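Zinc transport protein ZntB (Vibrio parahaemolyticus RIMD 2210633, PDB 3CK6) probably imports zinc across the bacterial inner membrane together with protons, its cytoplasmic domain assembling into a funnel-shaped homopentamer. Local coordinates at residues Y34-E37 with D42-G45; F77-R82 with Q191-D196; L151-I156 with N223-F228; G45-N50 with D58-D63. The protein carries 1 engineered substitution. One frame throughout, in Å; residues are numbered along the deposited sequence.

Contact 1: Y34-E37 with D42-G45. Engineered in segment 42-45: Gly45 (natural residue Ser).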
loop_
_atom_site.group_PDB
_atom_site.type_symbol
_atom_site.label_atom_id
_atom_site.label_comp_id
_atom_site.label_asym_id
_atom_site.label_seq_id
_atom_site.Cartn_x
_atom_site.Cartn_y
_atom_site.Cartn_z
ATOM N N TYR E 34 -34.933 -12.824 14.024
ATOM C CA TYR E 34 -34.996 -14.273 13.971
ATOM C C TYR E 34 -33.560 -14.783 14.117
ATOM O O TYR E 34 -32.710 -14.508 13.268
ATOM C CB TYR E 34 -35.585 -14.733 12.634
ATOM C CG TYR E 34 -36.930 -14.100 12.329
ATOM C CD1 TYR E 34 -38.122 -14.735 12.704
ATOM C CD2 TYR E 34 -37.015 -12.849 11.716
ATOM C CE1 TYR E 34 -39.365 -14.146 12.463
ATOM C CE2 TYR E 34 -38.255 -12.253 11.480
ATOM C CZ TYR E 34 -39.422 -12.918 11.843
ATOM O OH TYR E 34 -40.649 -12.307 11.618
ATOM N N HIS E 35 -33.280 -15.504 15.197
ATOM C CA HIS E 35 -31.963 -16.103 15.385
ATOM C C HIS E 35 -32.091 -17.592 15.070
ATOM O O HIS E 35 -32.952 -18.262 15.654
ATOM C CB HIS E 35 -31.504 -15.908 16.832
ATOM C CG HIS E 35 -30.074 -16.265 17.061
ATOM N ND1 HIS E 35 -29.053 -15.753 16.295
ATOM C CD2 HIS E 35 -29.492 -17.053 17.997
ATOM C CE1 HIS E 35 -27.900 -16.232 16.734
ATOM N NE2 HIS E 35 -28.139 -17.020 17.767
ATOM N N CYS E 36 -31.268 -18.092 14.142
ATOM C CA CYS E 36 -31.457 -19.440 13.560
ATOM C C CYS E 36 -30.205 -20.328 13.529
ATOM O O CYS E 36 -29.082 -19.830 13.518
ATOM C CB CYS E 36 -31.984 -19.348 12.130
ATOM S SG CYS E 36 -33.414 -18.254 11.960
ATOM N N GLU E 37 -30.446 -21.642 13.500
ATOM C CA GLU E 37 -29.413 -22.651 13.274
ATOM C C GLU E 37 -29.108 -22.755 11.775
ATOM O O GLU E 37 -29.957 -23.146 10.986
ATOM C CB GLU E 37 -29.850 -24.016 13.826
ATOM C CG GLU E 37 -30.117 -24.054 15.343
ATOM C CD GLU E 37 -28.854 -24.168 16.199
ATOM O OE1 GLU E 37 -27.760 -23.787 15.719
ATOM O OE2 GLU E 37 -28.960 -24.639 17.359
ATOM N N ASP E 42 -34.098 -27.462 7.683
ATOM C CA ASP E 42 -35.308 -26.670 7.409
ATOM C C ASP E 42 -35.089 -25.182 7.075
ATOM O O ASP E 42 -36.026 -24.514 6.612
ATOM C CB ASP E 42 -36.275 -26.756 8.601
ATOM C CG ASP E 42 -36.919 -28.145 8.784
ATOM O OD1 ASP E 42 -36.745 -29.059 7.943
ATOM O OD2 ASP E 42 -37.615 -28.312 9.808
ATOM N N ILE E 43 -33.890 -24.649 7.332
ATOM C CA ILE E 43 -33.684 -23.190 7.208
ATOM C C ILE E 43 -33.734 -22.682 5.763
ATOM O O ILE E 43 -34.359 -21.656 5.491
ATOM C CB ILE E 43 -32.421 -22.668 7.959
ATOM C CG1 ILE E 43 -32.425 -21.115 7.980
ATOM C CG2 ILE E 43 -31.145 -23.281 7.384
ATOM C CD1 ILE E 43 -31.224 -20.484 8.726
ATOM N N ARG E 44 -33.106 -23.404 4.838
ATOM C CA ARG E 44 -33.161 -23.010 3.435
ATOM C C ARG E 44 -34.600 -22.872 2.923
ATOM O O ARG E 44 -34.917 -21.926 2.194
ATOM C CB ARG E 44 -32.396 -23.996 2.539
ATOM C CG ARG E 44 -32.572 -23.701 1.053
ATOM C CD ARG E 44 -31.774 -24.664 0.192
ATOM N NE ARG E 44 -30.336 -24.450 0.311
ATOM C CZ ARG E 44 -29.636 -23.567 -0.401
ATOM N NH1 ARG E 44 -28.318 -23.481 -0.220
ATOM N NH2 ARG E 44 -30.251 -22.771 -1.290
ATOM N N GLY E 45 -35.458 -23.832 3.275
ATOM C CA GLY E 45 -36.849 -23.826 2.811
ATOM C C GLY E 45 -37.588 -22.602 3.312
ATOM O O GLY E 45 -38.308 -21.924 2.554
#
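Ile43 lays its CD1 methyl against the CB of Cys36 at 3.7 Å, and that pair is the one apolar side-chain contact between the two segments, which bury 104 Å² in all. The same methyl also rests on the backbone of the strand, with CD1 of Ile43 3.7 Å from the carbonyl O of Glu37. CG2 of Ile43, the other branch, lies 3.8 Å from the carbonyl O of Glu37, so both branches of the side chain lean on the same oxygen from one side. The reach follows from an extended chain: CG1 stands anti to the backbone N (chi1 -170°) and CD1 continues the line (chi2 179°). On the strand, Cys36 points its CB at the helix, and the sulfur is not the atom that touches. The carboxylate of Glu37 leads away from the helix and forms a salt bridge with Arg111. Cys36 is bonded through its backbone to Ser109 of strand 106-111, and Ile43 also touches Thr110 there. The first turn of helix 43-49 thus packs on strand 32-37 and its parallel neighbour 106-111 in the mixed sheet, directly after the short loop that joins strand to helix.

Contact 2: F77-R82 with Q191-D196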
loop_
_atom_site.group_PDB
_atom_site.type_symbol
_atom_site.label_atom_id
_atom_site.label_comp_id
_atom_site.label_asym_id
_atom_site.label_seq_id
_atom_site.Cartn_x
_atom_site.Cartn_y
_atom_site.Cartn_z
ATOM N N PHE E 77 -29.481 -6.188 3.014
ATOM C CA PHE E 77 -28.057 -6.496 2.946
ATOM C C PHE E 77 -27.739 -7.790 3.650
ATOM O O PHE E 77 -28.575 -8.331 4.398
ATOM C CB PHE E 77 -27.185 -5.331 3.487
ATOM C CG PHE E 77 -27.340 -5.044 4.965
ATOM C CD1 PHE E 77 -26.753 -5.873 5.933
ATOM C CD2 PHE E 77 -28.000 -3.886 5.386
ATOM C CE1 PHE E 77 -26.869 -5.575 7.320
ATOM C CE2 PHE E 77 -28.116 -3.578 6.762
ATOM C CZ PHE E 77 -27.563 -4.409 7.727
HETATM N N MSE E 78 -26.530 -8.287 3.395
HETATM C CA MSE E 78 -25.960 -9.383 4.191
HETATM C C MSE E 78 -24.719 -8.880 4.871
HETATM O O MSE E 78 -23.894 -8.230 4.234
HETATM C CB MSE E 78 -25.580 -10.576 3.315
HETATM C CG MSE E 78 -25.027 -11.802 4.100
HETATM SE SE MSE E 78 -24.653 -13.285 2.842
HETATM C CE MSE E 78 -26.376 -13.536 2.174
ATOM N N LEU E 79 -24.581 -9.216 6.150
ATOM C CA LEU E 79 -23.374 -8.945 6.917
ATOM C C LEU E 79 -22.863 -10.227 7.570
ATOM O O LEU E 79 -23.572 -10.905 8.323
ATOM C CB LEU E 79 -23.639 -7.904 8.011
ATOM C CG LEU E 79 -22.446 -7.468 8.855
ATOM C CD1 LEU E 79 -21.395 -6.716 8.014
ATOM C CD2 LEU E 79 -22.947 -6.605 10.006
ATOM N N ILE E 80 -21.612 -10.539 7.279
ATOM C CA ILE E 80 -20.973 -11.711 7.839
ATOM C C ILE E 80 -19.865 -11.291 8.766
ATOM O O ILE E 80 -19.051 -10.450 8.392
ATOM C CB ILE E 80 -20.449 -12.645 6.697
ATOM C CG1 ILE E 80 -21.645 -13.113 5.853
ATOM C CG2 ILE E 80 -19.620 -13.819 7.285
ATOM C CD1 ILE E 80 -21.296 -13.805 4.519
ATOM N N LEU E 81 -19.818 -11.911 9.956
ATOM C CA LEU E 81 -18.861 -11.592 11.000
ATOM C C LEU E 81 -18.322 -12.850 11.663
ATOM O O LEU E 81 -18.895 -13.925 11.536
ATOM C CB LEU E 81 -19.504 -10.712 12.086
ATOM C CG LEU E 81 -20.110 -9.387 11.602
ATOM C CD1 LEU E 81 -20.903 -8.785 12.741
ATOM C CD2 LEU E 81 -19.037 -8.389 11.082
ATOM N N ARG E 82 -17.205 -12.696 12.350
ATOM C CA ARG E 82 -16.613 -13.778 13.108
ATOM C C ARG E 82 -16.468 -13.379 14.580
ATOM O O ARG E 82 -16.296 -12.190 14.911
ATOM C CB ARG E 82 -15.265 -14.176 12.498
ATOM C CG ARG E 82 -15.366 -14.863 11.146
ATOM C CD ARG E 82 -15.046 -16.375 11.243
ATOM N NE ARG E 82 -15.142 -17.023 9.921
ATOM C CZ ARG E 82 -14.798 -18.282 9.650
ATOM N NH1 ARG E 82 -14.342 -19.083 10.599
ATOM N NH2 ARG E 82 -14.903 -18.738 8.407
ATOM N N GLN E 191 -12.955 -5.632 10.030
ATOM C CA GLN E 191 -12.795 -4.176 10.007
ATOM C C GLN E 191 -13.381 -3.579 8.726
ATOM O O GLN E 191 -14.106 -2.588 8.781
ATOM C CB GLN E 191 -11.319 -3.791 10.158
ATOM C CG GLN E 191 -11.102 -2.265 10.330
ATOM C CD GLN E 191 -9.626 -1.897 10.349
ATOM O OE1 GLN E 191 -8.823 -2.526 11.025
ATOM N NE2 GLN E 191 -9.268 -0.893 9.576
ATOM N N TYR E 192 -13.044 -4.171 7.581
ATOM C CA TYR E 192 -13.543 -3.692 6.307
ATOM C C TYR E 192 -15.060 -3.886 6.144
ATOM O O TYR E 192 -15.704 -3.046 5.533
ATOM C CB TYR E 192 -12.771 -4.269 5.123
ATOM C CG TYR E 192 -11.255 -4.138 5.236
ATOM C CD1 TYR E 192 -10.427 -5.208 4.883
ATOM C CD2 TYR E 192 -10.654 -2.968 5.729
ATOM C CE1 TYR E 192 -9.039 -5.116 4.991
ATOM C CE2 TYR E 192 -9.245 -2.868 5.850
ATOM C CZ TYR E 192 -8.459 -3.953 5.472
ATOM O OH TYR E 192 -7.079 -3.900 5.575
ATOM N N ALA E 193 -15.604 -4.976 6.698
ATOM C CA ALA E 193 -17.036 -5.278 6.653
ATOM C C ALA E 193 -17.818 -4.201 7.415
ATOM O O ALA E 193 -18.825 -3.677 6.922
ATOM C CB ALA E 193 -17.327 -6.673 7.233
ATOM N N ILE E 194 -17.305 -3.830 8.586
ATOM C CA ILE E 194 -17.914 -2.770 9.382
ATOM C C ILE E 194 -17.795 -1.404 8.685
ATOM O O ILE E 194 -18.750 -0.611 8.680
ATOM C CB ILE E 194 -17.359 -2.767 10.850
ATOM C CG1 ILE E 194 -17.784 -4.066 11.563
ATOM C CG2 ILE E 194 -17.854 -1.472 11.627
ATOM C CD1 ILE E 194 -16.931 -4.465 12.803
ATOM N N ARG E 195 -16.638 -1.122 8.086
ATOM C CA ARG E 195 -16.492 0.104 7.295
ATOM C C ARG E 195 -17.539 0.145 6.186
ATOM O O ARG E 195 -18.228 1.157 6.014
ATOM C CB ARG E 195 -15.103 0.216 6.671
ATOM C CG ARG E 195 -14.862 1.558 5.938
ATOM C CD ARG E 195 -13.712 1.429 4.970
ATOM N NE ARG E 195 -13.981 0.387 3.979
ATOM C CZ ARG E 195 -13.046 -0.362 3.402
ATOM N NH1 ARG E 195 -11.766 -0.183 3.700
ATOM N NH2 ARG E 195 -13.387 -1.292 2.522
ATOM N N ASP E 196 -17.643 -0.972 5.461
ATOM C CA ASP E 196 -18.558 -1.102 4.348
ATOM C C ASP E 196 -20.000 -0.944 4.785
ATOM O O ASP E 196 -20.764 -0.290 4.109
ATOM C CB ASP E 196 -18.362 -2.436 3.621
ATOM C CG ASP E 196 -17.073 -2.482 2.820
ATOM O OD1 ASP E 196 -16.377 -1.444 2.705
ATOM O OD2 ASP E 196 -16.745 -3.565 2.303
#
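Leu79 and Ala193 face each other where strand 77-83 passes helix 173-199. The CB of Ala193 points toward the strand. Leu79 starts out obliquely to the helix, but with CG anti to the backbone N (chi1 -177°) its CD1 swings in and stands 4.1 Å from the CB of Ala193. The same CD1 of Leu79 lies 4.1 Å from the carbonyl O of Ala193, so one methyl of the leucine covers both the side chain and the backbone of that residue. From further along the strand the carbonyl O of Ile80 comes within 4.3 Å of the CB of Ala193. Leu81 and Ile194 flank this centre and turn their side-chain ends inward; both also touch Ile142 of helix 134-161, which extends the apolar layer past the two segments. Beside it, Arg195 holds its neighbour Asp196 side-on: NE of Arg195 at 3.3 Å and NH2 at 3.0 Å both reach OD1 of Asp196, from the same face of the carboxylate plane. The two bonds lie within 9° of the guanidinium plane, which holds the arginine head beside the aspartate, within the helix and not across the contact. Strand and helix themselves meet through van der Waals contact, an apolar junction held by shape and burial, in which the short side chain of Ala193 is consistent with the 7.3 Å approach of the alpha carbons of Leu79 and Ala193.

Contact 3: L151-I156 with N223-F228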
loop_
_atom_site.group_PDB
_atom_site.type_symbol
_atom_site.label_atom_id
_atom_site.label_comp_id
_atom_site.label_asym_id
_atom_site.label_seq_id
_atom_site.Cartn_x
_atom_site.Cartn_y
_atom_site.Cartn_z
ATOM N N LEU E 151 -11.357 -9.629 25.133
ATOM C CA LEU E 151 -11.138 -10.479 26.309
ATOM C C LEU E 151 -10.157 -11.593 25.993
ATOM O O LEU E 151 -9.270 -11.876 26.800
ATOM C CB LEU E 151 -12.449 -11.073 26.869
ATOM C CG LEU E 151 -13.262 -10.207 27.846
ATOM C CD1 LEU E 151 -14.728 -10.645 27.912
ATOM C CD2 LEU E 151 -12.640 -10.158 29.270
ATOM N N TYR E 152 -10.307 -12.213 24.821
ATOM C CA TYR E 152 -9.361 -13.241 24.393
ATOM C C TYR E 152 -7.953 -12.673 24.191
ATOM O O TYR E 152 -6.968 -13.269 24.634
ATOM C CB TYR E 152 -9.849 -13.967 23.136
ATOM C CG TYR E 152 -8.874 -14.990 22.596
ATOM C CD1 TYR E 152 -8.582 -16.154 23.308
ATOM C CD2 TYR E 152 -8.251 -14.797 21.365
ATOM C CE1 TYR E 152 -7.680 -17.086 22.802
ATOM C CE2 TYR E 152 -7.358 -15.730 20.853
ATOM C CZ TYR E 152 -7.079 -16.862 21.569
ATOM O OH TYR E 152 -6.187 -17.778 21.048
ATOM N N LEU E 153 -7.865 -11.528 23.526
ATOM C CA LEU E 153 -6.573 -10.879 23.312
ATOM C C LEU E 153 -5.833 -10.603 24.616
ATOM O O LEU E 153 -4.611 -10.685 24.646
ATOM C CB LEU E 153 -6.696 -9.606 22.469
ATOM C CG LEU E 153 -6.869 -9.863 20.969
ATOM C CD1 LEU E 153 -7.139 -8.560 20.203
ATOM C CD2 LEU E 153 -5.671 -10.652 20.376
ATOM N N ASP E 154 -6.580 -10.314 25.684
ATOM C CA ASP E 154 -6.029 -10.154 27.031
ATOM C C ASP E 154 -5.297 -11.406 27.501
ATOM O O ASP E 154 -4.294 -11.289 28.172
ATOM C CB ASP E 154 -7.119 -9.819 28.055
ATOM C CG ASP E 154 -7.600 -8.379 27.968
ATOM O OD1 ASP E 154 -6.886 -7.531 27.380
ATOM O OD2 ASP E 154 -8.706 -8.100 28.499
ATOM N N THR E 155 -5.817 -12.589 27.158
ATOM C CA THR E 155 -5.191 -13.855 27.544
ATOM C C THR E 155 -3.883 -14.026 26.785
ATOM O O THR E 155 -2.937 -14.620 27.290
ATOM C CB THR E 155 -6.104 -15.085 27.286
ATOM O OG1 THR E 155 -6.205 -15.345 25.879
ATOM C CG2 THR E 155 -7.483 -14.879 27.870
ATOM N N ILE E 156 -3.844 -13.514 25.557
ATOM C CA ILE E 156 -2.618 -13.572 24.754
ATOM C C ILE E 156 -1.586 -12.598 25.326
ATOM O O ILE E 156 -0.403 -12.940 25.486
ATOM C CB ILE E 156 -2.891 -13.338 23.243
ATOM C CG1 ILE E 156 -3.652 -14.549 22.671
ATOM C CG2 ILE E 156 -1.570 -13.102 22.479
ATOM C CD1 ILE E 156 -4.288 -14.331 21.303
ATOM N N ASN E 223 -7.270 -4.691 15.510
ATOM C CA ASN E 223 -6.305 -5.010 14.445
ATOM C C ASN E 223 -4.910 -4.463 14.734
ATOM O O ASN E 223 -3.927 -5.169 14.552
ATOM C CB ASN E 223 -6.791 -4.528 13.069
ATOM C CG ASN E 223 -7.681 -5.540 12.385
ATOM O OD1 ASN E 223 -7.216 -6.580 11.937
ATOM N ND2 ASN E 223 -8.979 -5.257 12.327
ATOM N N GLU E 224 -4.827 -3.227 15.207
ATOM C CA GLU E 224 -3.539 -2.649 15.592
ATOM C C GLU E 224 -2.878 -3.361 16.761
ATOM O O GLU E 224 -1.671 -3.490 16.783
ATOM C CB GLU E 224 -3.655 -1.161 15.882
ATOM C CG GLU E 224 -4.117 -0.393 14.637
ATOM C CD GLU E 224 -4.499 1.056 14.894
ATOM O OE1 GLU E 224 -4.750 1.478 16.063
ATOM O OE2 GLU E 224 -4.561 1.784 13.876
ATOM N N THR E 225 -3.679 -3.793 17.729
ATOM C CA THR E 225 -3.181 -4.526 18.888
ATOM C C THR E 225 -2.595 -5.879 18.477
ATOM O O THR E 225 -1.512 -6.267 18.945
ATOM C CB THR E 225 -4.284 -4.703 19.950
ATOM O OG1 THR E 225 -4.479 -3.453 20.602
ATOM C CG2 THR E 225 -3.824 -5.698 21.015
ATOM N N ILE E 226 -3.318 -6.584 17.612
ATOM C CA ILE E 226 -2.830 -7.837 17.017
ATOM C C ILE E 226 -1.461 -7.650 16.352
ATOM O O ILE E 226 -0.555 -8.445 16.584
ATOM C CB ILE E 226 -3.866 -8.439 16.029
ATOM C CG1 ILE E 226 -5.069 -8.975 16.811
ATOM C CG2 ILE E 226 -3.234 -9.598 15.180
ATOM C CD1 ILE E 226 -6.132 -9.532 15.953
ATOM N N GLU E 227 -1.315 -6.603 15.534
ATOM C CA GLU E 227 -0.036 -6.329 14.863
ATOM C C GLU E 227 1.061 -6.041 15.848
ATOM O O GLU E 227 2.207 -6.457 15.654
ATOM C CB GLU E 227 -0.136 -5.185 13.846
ATOM C CG GLU E 227 -1.011 -5.499 12.673
ATOM C CD GLU E 227 -0.482 -6.660 11.839
ATOM O OE1 GLU E 227 -1.287 -7.548 11.510
ATOM O OE2 GLU E 227 0.731 -6.681 11.531
ATOM N N PHE E 228 0.710 -5.360 16.930
ATOM C CA PHE E 228 1.663 -5.087 17.979
ATOM C C PHE E 228 2.097 -6.383 18.664
ATOM O O PHE E 228 3.298 -6.603 18.875
ATOM C CB PHE E 228 1.101 -4.109 19.011
ATOM C CG PHE E 228 1.960 -3.972 20.225
ATOM C CD1 PHE E 228 3.258 -3.458 20.126
ATOM C CD2 PHE E 228 1.476 -4.357 21.470
ATOM C CE1 PHE E 228 4.070 -3.328 21.262
ATOM C CE2 PHE E 228 2.262 -4.239 22.601
ATOM C CZ PHE E 228 3.578 -3.732 22.504
#
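Both segments are helical throughout, and their backbones come closest at Leu153 and Ile226, whose alpha carbons are 7.9 Å apart. At that spacing the side chains of Leu153, Thr225 and Ile226 account for nearly all of the 113 Å² buried. Leu153 points directly at the other helix and ends in a fork, with CD1 and CD2 of Leu153 each 4.0 Å from CG1 of Ile226. The isoleucine chain lies across the leucine at about a right angle, so its CG1 sits against both prongs. On Ile226, CG1 stands anti to the carbonyl carbon (chi1 -71°), the rotation that brings this methylene round to the leucine. Thr225 adds a looser touch, CG2 of Thr225 lying 4.5 Å from CD1 of Leu153. The two segments belong to the long helices 134-161 and 209-246, and Ile226 also meets Ile183 of helix 173-199, so the contact lies within the long-helix bundle of this CorA-family cytoplasmic domain. The threonine divides its faces: while its methyl turns to Leu153, OG1 is hydrogen-bonded to Arg185 of the second subunit, which places helix 209-246 between its own helical layer and the neighbour in the pentamer. Glu224 likewise forms a salt bridge with Arg66 of the second subunit. At the residue before Leu153, the carbonyl O of Tyr152 accepts the backbone N of Ile156 in the regular helical pattern.

Contact 4: G45-N50 with D58-D63. Engineered in segment 45-50: Gly45 (natural residue Ser).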
loop_
_atom_site.group_PDB
_atom_site.type_symbol
_atom_site.label_atom_id
_atom_site.label_comp_id
_atom_site.label_asym_id
_atom_site.label_seq_id
_atom_site.Cartn_x
_atom_site.Cartn_y
_atom_site.Cartn_z
ATOM N N GLY E 45 -35.458 -23.832 3.275
ATOM C CA GLY E 45 -36.849 -23.826 2.811
ATOM C C GLY E 45 -37.588 -22.602 3.312
ATOM O O GLY E 45 -38.308 -21.924 2.554
ATOM N N TRP E 46 -37.405 -22.317 4.598
ATOM C CA TRP E 46 -37.999 -21.144 5.222
ATOM C C TRP E 46 -37.567 -19.849 4.532
ATOM O O TRP E 46 -38.409 -19.013 4.196
ATOM C CB TRP E 46 -37.628 -21.119 6.697
ATOM C CG TRP E 46 -38.229 -20.022 7.477
ATOM C CD1 TRP E 46 -39.544 -19.876 7.829
ATOM C CD2 TRP E 46 -37.533 -18.911 8.047
ATOM N NE1 TRP E 46 -39.707 -18.724 8.572
ATOM C CE2 TRP E 46 -38.490 -18.114 8.717
ATOM C CE3 TRP E 46 -36.191 -18.504 8.046
ATOM C CZ2 TRP E 46 -38.143 -16.954 9.402
ATOM C CZ3 TRP E 46 -35.846 -17.339 8.718
ATOM C CH2 TRP E 46 -36.833 -16.568 9.375
ATOM N N LEU E 47 -36.263 -19.706 4.302
ATOM C CA LEU E 47 -35.711 -18.502 3.651
ATOM C C LEU E 47 -36.273 -18.301 2.236
ATOM O O LEU E 47 -36.694 -17.194 1.866
ATOM C CB LEU E 47 -34.175 -18.571 3.626
ATOM C CG LEU E 47 -33.482 -18.381 4.984
ATOM C CD1 LEU E 47 -32.016 -18.716 4.901
ATOM C CD2 LEU E 47 -33.662 -16.958 5.516
ATOM N N GLU E 48 -36.305 -19.386 1.463
ATOM C CA GLU E 48 -36.861 -19.345 0.109
ATOM C C GLU E 48 -38.379 -19.145 0.086
ATOM O O GLU E 48 -38.885 -18.375 -0.736
ATOM C CB GLU E 48 -36.419 -20.561 -0.710
ATOM C CG GLU E 48 -34.921 -20.493 -1.022
ATOM C CD GLU E 48 -34.374 -21.733 -1.727
ATOM O OE1 GLU E 48 -33.135 -21.800 -1.889
ATOM O OE2 GLU E 48 -35.159 -22.624 -2.105
ATOM N N ASP E 49 -39.095 -19.797 1.002
ATOM C CA ASP E 49 -40.537 -19.561 1.154
ATOM C C ASP E 49 -40.832 -18.080 1.406
ATOM O O ASP E 49 -41.868 -17.564 0.978
ATOM C CB ASP E 49 -41.112 -20.398 2.307
ATOM C CG ASP E 49 -41.409 -21.854 1.913
ATOM O OD1 ASP E 49 -41.364 -22.230 0.710
ATOM O OD2 ASP E 49 -41.692 -22.635 2.843
ATOM N N ASN E 50 -39.897 -17.418 2.082
ATOM C CA ASN E 50 -39.971 -16.006 2.418
ATOM C C ASN E 50 -39.329 -15.127 1.345
ATOM O O ASN E 50 -39.074 -13.930 1.561
ATOM C CB ASN E 50 -39.344 -15.769 3.801
ATOM C CG ASN E 50 -40.341 -15.978 4.927
ATOM O OD1 ASN E 50 -41.216 -15.147 5.141
ATOM N ND2 ASN E 50 -40.218 -17.093 5.647
ATOM N N ASP E 58 -27.748 -19.450 -0.844
ATOM C CA ASP E 58 -26.509 -20.231 -1.081
ATOM C C ASP E 58 -25.320 -19.561 -0.399
ATOM O O ASP E 58 -24.511 -20.229 0.263
ATOM C CB ASP E 58 -26.182 -20.329 -2.577
ATOM C CG ASP E 58 -27.149 -21.216 -3.365
ATOM O OD1 ASP E 58 -28.003 -21.932 -2.783
ATOM O OD2 ASP E 58 -27.035 -21.197 -4.614
ATOM N N HIS E 59 -25.189 -18.241 -0.567
ATOM C CA HIS E 59 -24.047 -17.559 0.042
ATOM C C HIS E 59 -24.146 -17.566 1.558
ATOM O O HIS E 59 -23.146 -17.831 2.251
ATOM C CB HIS E 59 -23.828 -16.138 -0.491
ATOM C CG HIS E 59 -22.404 -15.664 -0.366
ATOM N ND1 HIS E 59 -22.041 -14.580 0.408
ATOM C CD2 HIS E 59 -21.259 -16.130 -0.915
ATOM C CE1 HIS E 59 -20.734 -14.396 0.323
ATOM N NE2 HIS E 59 -20.238 -15.319 -0.479
ATOM N N LEU E 60 -25.359 -17.317 2.064
ATOM C CA LEU E 60 -25.623 -17.288 3.513
ATOM C C LEU E 60 -25.313 -18.612 4.213
ATOM O O LEU E 60 -24.811 -18.622 5.333
ATOM C CB LEU E 60 -27.079 -16.905 3.794
ATOM C CG LEU E 60 -27.429 -16.523 5.241
ATOM C CD1 LEU E 60 -26.936 -15.119 5.586
ATOM C CD2 LEU E 60 -28.926 -16.652 5.505
ATOM N N LEU E 61 -25.652 -19.714 3.554
ATOM C CA LEU E 61 -25.552 -21.032 4.143
ATOM C C LEU E 61 -24.302 -21.799 3.678
ATOM O O LEU E 61 -24.179 -22.991 3.949
ATOM C CB LEU E 61 -26.821 -21.851 3.828
ATOM C CG LEU E 61 -28.194 -21.277 4.227
ATOM C CD1 LEU E 61 -29.283 -22.258 3.856
ATOM C CD2 LEU E 61 -28.262 -20.921 5.712
ATOM N N ALA E 62 -23.396 -21.134 2.960
ATOM C CA ALA E 62 -22.247 -21.809 2.341
ATOM C C ALA E 62 -21.346 -22.434 3.407
ATOM O O ALA E 62 -21.321 -21.971 4.545
ATOM C CB ALA E 62 -21.450 -20.814 1.490
ATOM N N ASP E 63 -20.604 -23.476 3.046
ATOM C CA ASP E 63 -19.610 -24.038 3.961
ATOM C C ASP E 63 -18.572 -22.986 4.372
ATOM O O ASP E 63 -18.339 -22.767 5.573
ATOM C CB ASP E 63 -18.921 -25.258 3.339
ATOM C CG ASP E 63 -18.021 -25.994 4.330
ATOM O OD1 ASP E 63 -18.191 -25.792 5.562
ATOM O OD2 ASP E 63 -17.140 -26.783 3.885
#
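Leu47 meets Leu60 methyl to methyl, CD1 of Leu47 standing 3.8 Å from CD2 of Leu60, and the two side chains run at about a right angle to each other. This is the tight part of the contact. Leu60 carries its CG anti to the backbone N (chi1 -167°), which turns CD2 toward the other helix. The same CD1 of Leu47 reaches CD2 of Leu61 more loosely, at 4.4 Å. Ile108 and Thr110 of strand 106-111 touch Leu47 and Leu60 respectively, on the side that faces the sheet. The looser side is polar and partly exposed: OE1 of Glu48 and OD1 of Asp58 stay 5.2 Å apart, and Arg44 forms salt bridges with both, which probably offsets their like charges. After the first helix Asn50 folds back, its ND2 bonding the carbonyl O of Trp46 at 3.0 Å from above the carbonyl plane, while its backbone N reaches that oxygen from the opposite face; the same amide is also bonded to Glu26 and Ile28. The nearest alpha carbons of the two segments, of Leu47 and Leu60, are 10.2 Å apart. Residues 45-50 and 58-63 thus meet by leucine methyls, while Leu47 and Glu48 also touch Val57, an arrangement of two short consecutive helices packed on one face of the mixed sheet.

In the fold
From the N terminus, contact 1 closes the short connection between strand 32-37 and helix 43-49. Contact 4 opens on the same helix, sharing Gly45, an engineered residue, and closes the connection from helix 43-49 through helix 54-60 to residues 58-63; the salt bridge of Arg44 with Asp58 joins the two. Contact 2 follows in series and spans over a hundred residues, bringing strand 77-83 against helix 173-199, while Met78 of its strand touches Leu60 of contact 4. Contact 3, which ties helix 134-161 to helix 209-246, begins within that span and ends beyond it, so contacts 2 and 3 cross. Contacts 1 and 4 lie about 33 and 34 Å from contact 3, centre to centre, with the sheet and contact 2 linking the two regions.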